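Local coordinates for initiator protein NS1 (Murine minute virus, PDB 4R94) that nicks viral DNA at the replication origin through its N-terminal nuclease domain and also acts as an ATP-dependent helicase in viral replication, at residues Lys40-Leu51 with Thr159-Arg170. Sequence-based numbering, arbitrary orientation.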
ATOM      1  N   LYS A  40     -27.271   3.095   2.452  1.00 29.00           N
ATOM      2  CA  LYS A  40     -26.389   2.382   1.520  1.00 26.07           C
ATOM      3  C   LYS A  40     -25.071   2.038   2.203  1.00 27.39           C
ATOM      4  O   LYS A  40     -24.390   2.924   2.706  1.00 27.17           O
ATOM      5  CB  LYS A  40     -26.109   3.222   0.275  1.00 27.86           C
ATOM      6  CG  LYS A  40     -27.344   3.653  -0.498  1.00 27.44           C
ATOM      7  CD  LYS A  40     -26.936   4.513  -1.684  1.00 28.04           C
ATOM      8  CE  LYS A  40     -28.138   4.914  -2.528  1.00 29.50           C
ATOM      9  NZ  LYS A  40     -27.725   5.728  -3.709  1.00 28.30           N
ATOM     10  N   ASP A  41     -24.717   0.760   2.211  1.00 28.42           N
ATOM     11  CA  ASP A  41     -23.528   0.304   2.917  1.00 27.21           C
ATOM     12  C   ASP A  41     -22.318   0.300   1.995  1.00 29.17           C
ATOM     13  O   ASP A  41     -22.318  -0.365   0.963  1.00 29.37           O
ATOM     14  CB  ASP A  41     -23.745  -1.093   3.496  1.00 27.53           C
ATOM     15  CG  ASP A  41     -24.674  -1.093   4.699  1.00 33.33           C
ATOM     16  OD1 ASP A  41     -24.756  -0.056   5.399  1.00 31.79           O
ATOM     17  OD2 ASP A  41     -25.303  -2.139   4.956  1.00 34.50           O
ATOM     18  N   ILE A  42     -21.287   1.037   2.384  1.00 25.84           N
ATOM     19  CA  ILE A  42     -20.055   1.095   1.619  1.00 24.42           C
ATOM     20  C   ILE A  42     -18.951   0.505   2.475  1.00 22.93           C
ATOM     21  O   ILE A  42     -18.433   1.170   3.371  1.00 23.52           O
ATOM     22  CB  ILE A  42     -19.712   2.541   1.211  1.00 25.65           C
ATOM     23  CG1 ILE A  42     -20.941   3.216   0.595  1.00 26.92           C
ATOM     24  CG2 ILE A  42     -18.529   2.561   0.241  1.00 25.79           C
ATOM     25  CD1 ILE A  42     -20.712   4.659   0.223  1.00 28.39           C
ATOM     26  N   GLY A  43     -18.626  -0.760   2.223  1.00 25.09           N
ATOM     27  CA  GLY A  43     -17.651  -1.468   3.024  1.00 24.24           C
ATOM     28  C   GLY A  43     -16.271  -1.364   2.416  1.00 23.78           C
ATOM     29  O   GLY A  43     -16.067  -0.632   1.434  1.00 26.29           O
ATOM     30  N   TRP A  44     -15.337  -2.112   2.984  1.00 23.53           N
ATOM     31  CA  TRP A  44     -13.932  -2.037   2.591  1.00 22.32           C
ATOM     32  C   TRP A  44     -13.755  -2.466   1.138  1.00 23.85           C
ATOM     33  O   TRP A  44     -12.839  -1.991   0.443  1.00 21.98           O
ATOM     34  CB  TRP A  44     -13.074  -2.895   3.512  1.00 24.16           C
ATOM     35  CG  TRP A  44     -13.022  -4.345   3.134  1.00 22.31           C
ATOM     36  CD1 TRP A  44     -13.849  -5.343   3.579  1.00 23.60           C
ATOM     37  CD2 TRP A  44     -12.081  -4.968   2.254  1.00 23.79           C
ATOM     38  NE1 TRP A  44     -13.489  -6.539   3.010  1.00 27.99           N
ATOM     39  CE2 TRP A  44     -12.401  -6.339   2.198  1.00 26.76           C
ATOM     40  CE3 TRP A  44     -11.002  -4.497   1.496  1.00 21.20           C
ATOM     41  CZ2 TRP A  44     -11.684  -7.243   1.415  1.00 22.79           C
ATOM     42  CZ3 TRP A  44     -10.289  -5.393   0.730  1.00 23.60           C
ATOM     43  CH2 TRP A  44     -10.636  -6.750   0.685  1.00 24.43           C
ATOM     44  N   ASN A  45     -14.637  -3.355   0.682  1.00 21.07           N
ATOM     45  CA  ASN A  45     -14.527  -3.936  -0.642  1.00 21.66           C
ATOM     46  C   ASN A  45     -15.640  -3.465  -1.575  1.00 23.91           C
ATOM     47  O   ASN A  45     -16.078  -4.201  -2.449  1.00 23.74           O
ATOM     48  CB  ASN A  45     -14.510  -5.469  -0.547  1.00 23.51           C
ATOM     49  CG  ASN A  45     -15.730  -6.033   0.175  1.00 26.99           C
ATOM     50  OD1 ASN A  45     -16.700  -5.322   0.437  1.00 26.36           O
ATOM     51  ND2 ASN A  45     -15.692  -7.331   0.469  1.00 30.72           N
ATOM     52  N   SER A  46     -16.088  -2.226  -1.391  1.00 21.53           N
ATOM     53  CA  SER A  46     -17.121  -1.669  -2.253  1.00 21.65           C
ATOM     54  C   SER A  46     -16.527  -0.778  -3.333  1.00 21.67           C
ATOM     55  O   SER A  46     -17.175   0.164  -3.776  1.00 21.62           O
ATOM     56  CB  SER A  46     -18.134  -0.865  -1.429  1.00 28.39           C
ATOM     57  OG  SER A  46     -18.832  -1.699  -0.522  1.00 26.23           O
ATOM     58  N   TYR A  47     -15.308  -1.094  -3.766  1.00 20.65           N
ATOM     59  CA  TYR A  47     -14.589  -0.262  -4.734  1.00 18.82           C
ATOM     60  C   TYR A  47     -14.061  -1.101  -5.890  1.00 21.07           C
ATOM     61  O   TYR A  47     -12.874  -1.047  -6.234  1.00 19.40           O
ATOM     62  CB  TYR A  47     -13.443   0.476  -4.022  1.00 19.98           C
ATOM     63  CG  TYR A  47     -13.923   1.334  -2.877  1.00 19.60           C
ATOM     64  CD1 TYR A  47     -14.358   2.641  -3.098  1.00 19.72           C
ATOM     65  CD2 TYR A  47     -13.961   0.840  -1.579  1.00 19.58           C
ATOM     66  CE1 TYR A  47     -14.812   3.438  -2.059  1.00 19.41           C
ATOM     67  CE2 TYR A  47     -14.401   1.635  -0.522  1.00 23.34           C
ATOM     68  CZ  TYR A  47     -14.827   2.933  -0.772  1.00 20.81           C
ATOM     69  OH  TYR A  47     -15.268   3.732   0.267  1.00 22.80           O
ATOM     70  N   LYS A  48     -14.950  -1.876  -6.501  1.00 21.70           N
ATOM     71  CA  LYS A  48     -14.510  -2.897  -7.437  1.00 21.53           C
ATOM     72  C   LYS A  48     -14.772  -2.545  -8.899  1.00 24.36           C
ATOM     73  O   LYS A  48     -14.744  -3.426  -9.757  1.00 27.05           O
ATOM     74  CB  LYS A  48     -15.168  -4.239  -7.078  1.00 22.96           C
ATOM     75  CG  LYS A  48     -14.757  -4.735  -5.684  1.00 23.21           C
ATOM     76  CD  LYS A  48     -15.289  -6.131  -5.365  1.00 27.53           C
ATOM     77  CE  LYS A  48     -16.790  -6.230  -5.582  1.00 31.20           C
ATOM     78  NZ  LYS A  48     -17.590  -5.355  -4.673  1.00 28.56           N
ATOM     79  N   LYS A  49     -15.002  -1.271  -9.199  1.00 23.25           N
ATOM     80  CA  LYS A  49     -14.963  -0.852 -10.600  1.00 21.67           C
ATOM     81  C   LYS A  49     -13.543  -0.991 -11.126  1.00 26.82           C
ATOM     82  O   LYS A  49     -12.569  -0.605 -10.457  1.00 30.93           O
ATOM     83  CB  LYS A  49     -15.445   0.591 -10.773  1.00 22.99           C
ATOM     84  CG  LYS A  49     -16.913   0.810 -10.544  1.00 27.75           C
ATOM     85  CD  LYS A  49     -17.315   2.181 -11.077  1.00 26.44           C
ATOM     86  CE  LYS A  49     -18.816   2.392 -11.026  1.00 33.28           C
ATOM     87  NZ  LYS A  49     -19.198   3.790 -11.401  1.00 34.31           N
ATOM     88  N   GLU A  50     -13.404  -1.585 -12.305  1.00 28.89           N
ATOM     89  CA  GLU A  50     -12.115  -1.595 -12.972  1.00 30.43           C
ATOM     90  C   GLU A  50     -12.134  -0.482 -14.002  1.00 30.38           C
ATOM     91  O   GLU A  50     -12.767  -0.592 -15.052  1.00 31.98           O
ATOM     92  CB  GLU A  50     -11.830  -2.956 -13.608  1.00 33.98           C
ATOM     93  CG  GLU A  50     -11.557  -4.054 -12.581  1.00 34.13           C
ATOM     94  CD  GLU A  50     -11.456  -5.429 -13.217  1.00 39.26           C
ATOM     95  OE1 GLU A  50     -10.348  -5.808 -13.650  1.00 36.82           O
ATOM     96  OE2 GLU A  50     -12.491  -6.124 -13.292  1.00 51.43           O
ATOM     97  N   LEU A  51     -11.457   0.607 -13.672  1.00 28.97           N
ATOM     98  CA  LEU A  51     -11.491   1.800 -14.492  1.00 29.02           C
ATOM     99  C   LEU A  51     -10.575   1.641 -15.699  1.00 31.14           C
ATOM    100  O   LEU A  51      -9.436   1.196 -15.581  1.00 28.93           O
ATOM    101  CB  LEU A  51     -11.107   3.015 -13.651  1.00 27.34           C
ATOM    102  CG  LEU A  51     -12.010   3.143 -12.414  1.00 28.43           C
ATOM    103  CD1 LEU A  51     -11.475   4.230 -11.480  1.00 24.68           C
ATOM    104  CD2 LEU A  51     -13.471   3.425 -12.800  1.00 27.31           C
ATOM    105  N   THR A 159     -14.310   7.365  -7.583  1.00 20.84           N
ATOM    106  CA  THR A 159     -14.469   6.942  -8.979  1.00 20.62           C
ATOM    107  C   THR A 159     -14.597   5.417  -9.084  1.00 21.83           C
ATOM    108  O   THR A 159     -15.328   4.904  -9.942  1.00 23.37           O
ATOM    109  CB  THR A 159     -13.300   7.430  -9.849  1.00 18.84           C
ATOM    110  OG1 THR A 159     -13.065   8.823  -9.596  1.00 19.98           O
ATOM    111  CG2 THR A 159     -13.613   7.238 -11.339  1.00 25.74           C
ATOM    112  N   ALA A 160     -13.927   4.689  -8.191  1.00 18.81           N
ATOM    113  CA  ALA A 160     -13.920   3.225  -8.257  1.00 18.22           C
ATOM    114  C   ALA A 160     -15.075   2.578  -7.486  1.00 20.35           C
ATOM    115  O   ALA A 160     -15.285   1.375  -7.594  1.00 20.99           O
ATOM    116  CB  ALA A 160     -12.583   2.686  -7.736  1.00 22.37           C
ATOM    117  N   CYS A 161     -15.801   3.365  -6.696  1.00 17.92           N
ATOM    118  CA  CYS A 161     -16.868   2.817  -5.859  1.00 19.45           C
ATOM    119  C   CYS A 161     -17.914   2.097  -6.706  1.00 24.28           C
ATOM    120  O   CYS A 161     -18.396   2.667  -7.681  1.00 24.43           O
ATOM    121  CB  CYS A 161     -17.527   3.933  -5.049  1.00 19.18           C
ATOM    122  SG  CYS A 161     -18.720   3.323  -3.837  1.00 24.07           S
ATOM    123  N   ASN A 162     -18.267   0.861  -6.341  1.00 20.35           N
ATOM    124  CA  ASN A 162     -19.251   0.106  -7.128  1.00 26.50           C
ATOM    125  C   ASN A 162     -20.679   0.222  -6.592  1.00 30.04           C
ATOM    126  O   ASN A 162     -21.613  -0.346  -7.174  1.00 30.69           O
ATOM    127  CB  ASN A 162     -18.857  -1.382  -7.251  1.00 24.53           C
ATOM    128  CG  ASN A 162     -18.689  -2.090  -5.902  1.00 27.44           C
ATOM    129  OD1 ASN A 162     -17.576  -2.448  -5.510  1.00 27.45           O
ATOM    130  ND2 ASN A 162     -19.798  -2.327  -5.208  1.00 30.51           N
ATOM    131  N   VAL A 163     -20.856   0.964  -5.505  1.00 23.40           N
ATOM    132  CA  VAL A 163     -22.193   1.211  -4.974  1.00 27.32           C
ATOM    133  C   VAL A 163     -22.801   2.364  -5.763  1.00 31.54           C
ATOM    134  O   VAL A 163     -22.145   3.374  -5.981  1.00 26.93           O
ATOM    135  CB  VAL A 163     -22.170   1.534  -3.473  1.00 29.16           C
ATOM    136  CG1 VAL A 163     -23.581   1.832  -2.963  1.00 30.35           C
ATOM    137  CG2 VAL A 163     -21.545   0.382  -2.685  1.00 29.63           C
ATOM    138  N   GLN A 164     -24.035   2.199  -6.227  1.00 30.04           N
ATOM    139  CA  GLN A 164     -24.722   3.275  -6.931  1.00 31.98           C
ATOM    140  C   GLN A 164     -24.955   4.442  -5.980  1.00 29.99           C
ATOM    141  O   GLN A 164     -25.670   4.320  -4.988  1.00 28.42           O
ATOM    142  CB  GLN A 164     -26.048   2.774  -7.514  1.00 34.66           C
ATOM    143  CG  GLN A 164     -26.907   3.863  -8.146  1.00 43.25           C
ATOM    144  CD  GLN A 164     -26.853   3.851  -9.663  1.00 56.59           C
ATOM    145  OE1 GLN A 164     -26.187   3.008 -10.268  1.00 59.15           O
ATOM    146  NE2 GLN A 164     -27.562   4.787 -10.286  1.00 62.46           N
ATOM    147  N   LEU A 165     -24.333   5.574  -6.272  1.00 28.57           N
ATOM    148  CA  LEU A 165     -24.432   6.741  -5.406  1.00 25.42           C
ATOM    149  C   LEU A 165     -25.020   7.943  -6.137  1.00 24.64           C
ATOM    150  O   LEU A 165     -24.739   8.134  -7.316  1.00 25.83           O
ATOM    151  CB  LEU A 165     -23.054   7.114  -4.869  1.00 26.97           C
ATOM    152  CG  LEU A 165     -22.328   6.072  -4.024  1.00 26.94           C
ATOM    153  CD1 LEU A 165     -20.918   6.551  -3.733  1.00 26.17           C
ATOM    154  CD2 LEU A 165     -23.090   5.832  -2.732  1.00 27.77           C
ATOM    155  N   THR A 166     -25.809   8.750  -5.433  1.00 25.03           N
ATOM    156  CA  THR A 166     -26.218  10.067  -5.938  1.00 27.42           C
ATOM    157  C   THR A 166     -25.009  10.998  -5.973  1.00 25.84           C
ATOM    158  O   THR A 166     -23.994  10.722  -5.337  1.00 23.96           O
ATOM    159  CB  THR A 166     -27.311  10.712  -5.068  1.00 28.33           C
ATOM    160  OG1 THR A 166     -26.771  11.055  -3.780  1.00 26.52           O
ATOM    161  CG2 THR A 166     -28.521   9.775  -4.909  1.00 27.88           C
ATOM    162  N   PRO A 167     -25.098  12.111  -6.715  1.00 26.80           N
ATOM    163  CA  PRO A 167     -23.998  13.081  -6.629  1.00 23.12           C
ATOM    164  C   PRO A 167     -23.748  13.584  -5.207  1.00 26.59           C
ATOM    165  O   PRO A 167     -22.583  13.726  -4.814  1.00 26.72           O
ATOM    166  CB  PRO A 167     -24.469  14.215  -7.552  1.00 26.38           C
ATOM    167  CG  PRO A 167     -25.271  13.504  -8.591  1.00 25.25           C
ATOM    168  CD  PRO A 167     -26.018  12.422  -7.825  1.00 27.80           C
ATOM    169  N   ALA A 168     -24.810  13.830  -4.442  1.00 24.58           N
ATOM    170  CA  ALA A 168     -24.663  14.295  -3.065  1.00 28.62           C
ATOM    171  C   ALA A 168     -23.920  13.265  -2.213  1.00 24.59           C
ATOM    172  O   ALA A 168     -23.092  13.623  -1.369  1.00 27.84           O
ATOM    173  CB  ALA A 168     -26.029  14.599  -2.462  1.00 32.08           C
ATOM    174  N   GLU A 169     -24.230  11.986  -2.424  1.00 25.64           N
ATOM    175  CA  GLU A 169     -23.562  10.911  -1.694  1.00 26.64           C
ATOM    176  C   GLU A 169     -22.095  10.760  -2.091  1.00 25.06           C
ATOM    177  O   GLU A 169     -21.248  10.509  -1.238  1.00 23.98           O
ATOM    178  CB  GLU A 169     -24.297   9.590  -1.908  1.00 27.90           C
ATOM    179  CG  GLU A 169     -25.662   9.550  -1.239  1.00 28.46           C
ATOM    180  CD  GLU A 169     -26.556   8.434  -1.748  1.00 26.85           C
ATOM    181  OE1 GLU A 169     -26.248   7.815  -2.793  1.00 26.65           O
ATOM    182  OE2 GLU A 169     -27.586   8.180  -1.093  1.00 31.71           O
ATOM    183  N   ARG A 170     -21.792  10.894  -3.383  1.00 25.63           N
ATOM    184  CA  ARG A 170     -20.397  10.854  -3.832  1.00 26.46           C
ATOM    185  C   ARG A 170     -19.559  11.942  -3.175  1.00 29.05           C
ATOM    186  O   ARG A 170     -18.432  11.703  -2.743  1.00 24.68           O
ATOM    187  CB  ARG A 170     -20.310  11.009  -5.349  1.00 25.03           C
ATOM    188  CG  ARG A 170     -20.532   9.745  -6.091  1.00 30.57           C
ATOM    189  CD  ARG A 170     -20.192   9.923  -7.558  1.00 30.39           C
ATOM    190  NE  ARG A 170     -20.777   8.847  -8.329  1.00 34.52           N
ATOM    191  CZ  ARG A 170     -20.227   7.653  -8.487  1.00 35.44           C
ATOM    192  NH1 ARG A 170     -19.056   7.372  -7.929  1.00 33.53           N
ATOM    193  NH2 ARG A 170     -20.852   6.738  -9.211  1.00 35.77           N
TER
HETATM  194  O   HOH W   1     -20.068  -3.413  -2.270  1.00 31.14           O
HETATM  195  O   HOH W   2     -18.233   5.063  -8.911  1.00 27.17           O
HETATM  196  O   HOH W   3     -16.746   5.789 -11.893  1.00 31.67           O
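Lys40 reaches out from strand 40-42 toward the start of helix 167-179. CB lies loosely beside Val163 CG1; CG only carries the chain onward; CD passes Gln164 O, Glu169 OE1 and, less closely, Leu165 CD2; CE runs between Gln164 O and Glu169 OE1. The chain is extended beyond CG (chi2 to chi4 all near 180°), carrying NZ to two acceptors. Lys40 NZ forms a salt bridge with Glu169 OE1 at 2.7 Å, on the syn lone pair. Lys40 NZ also donates to Gln164 O at 2.8 Å. Glu169 OE1 also accepts from Thr166 N, which approaches from above the carboxylate plane, while OE2 accepts from Asn38. Bonds to both oxygens should restrict rotation of the carboxylate.

Farther along, the end of helix 142-160 and the residues just after it pair with loop 46-49: Asn162 N donates to Ser46 O (2.9 Å, 163° at hydrogen) and Lys49 N to Ala160 O (3.1 Å). The Asn162 side chain, with CG between backbone N and carbonyl carbon (chi1 58°), turns OD1 back to the loop. There Lys48 N meets it in plane on a lone pair at 2.9 Å, and Lys48 NZ, folded back by bends at chi3 and chi4, comes from above the amide plane at 3.0 Å. NZ also donates to Asn45 O. Between these polar ends Ile42 CD1 meets Leu165 CD2 tip to tip at 4.0 Å, and Cys161 SG approaches the Tyr47 ring obliquely, 4.9 Å from its centroid.

Thr166 OG1 accepts from Glu169 N, which with the reciprocal Thr166 N bond defines a capping box at the N-terminus of helix 167-179; Lys40 thus docks the two-stranded hairpin of the nuclease domain onto a capped helix start, away from the magnesium site.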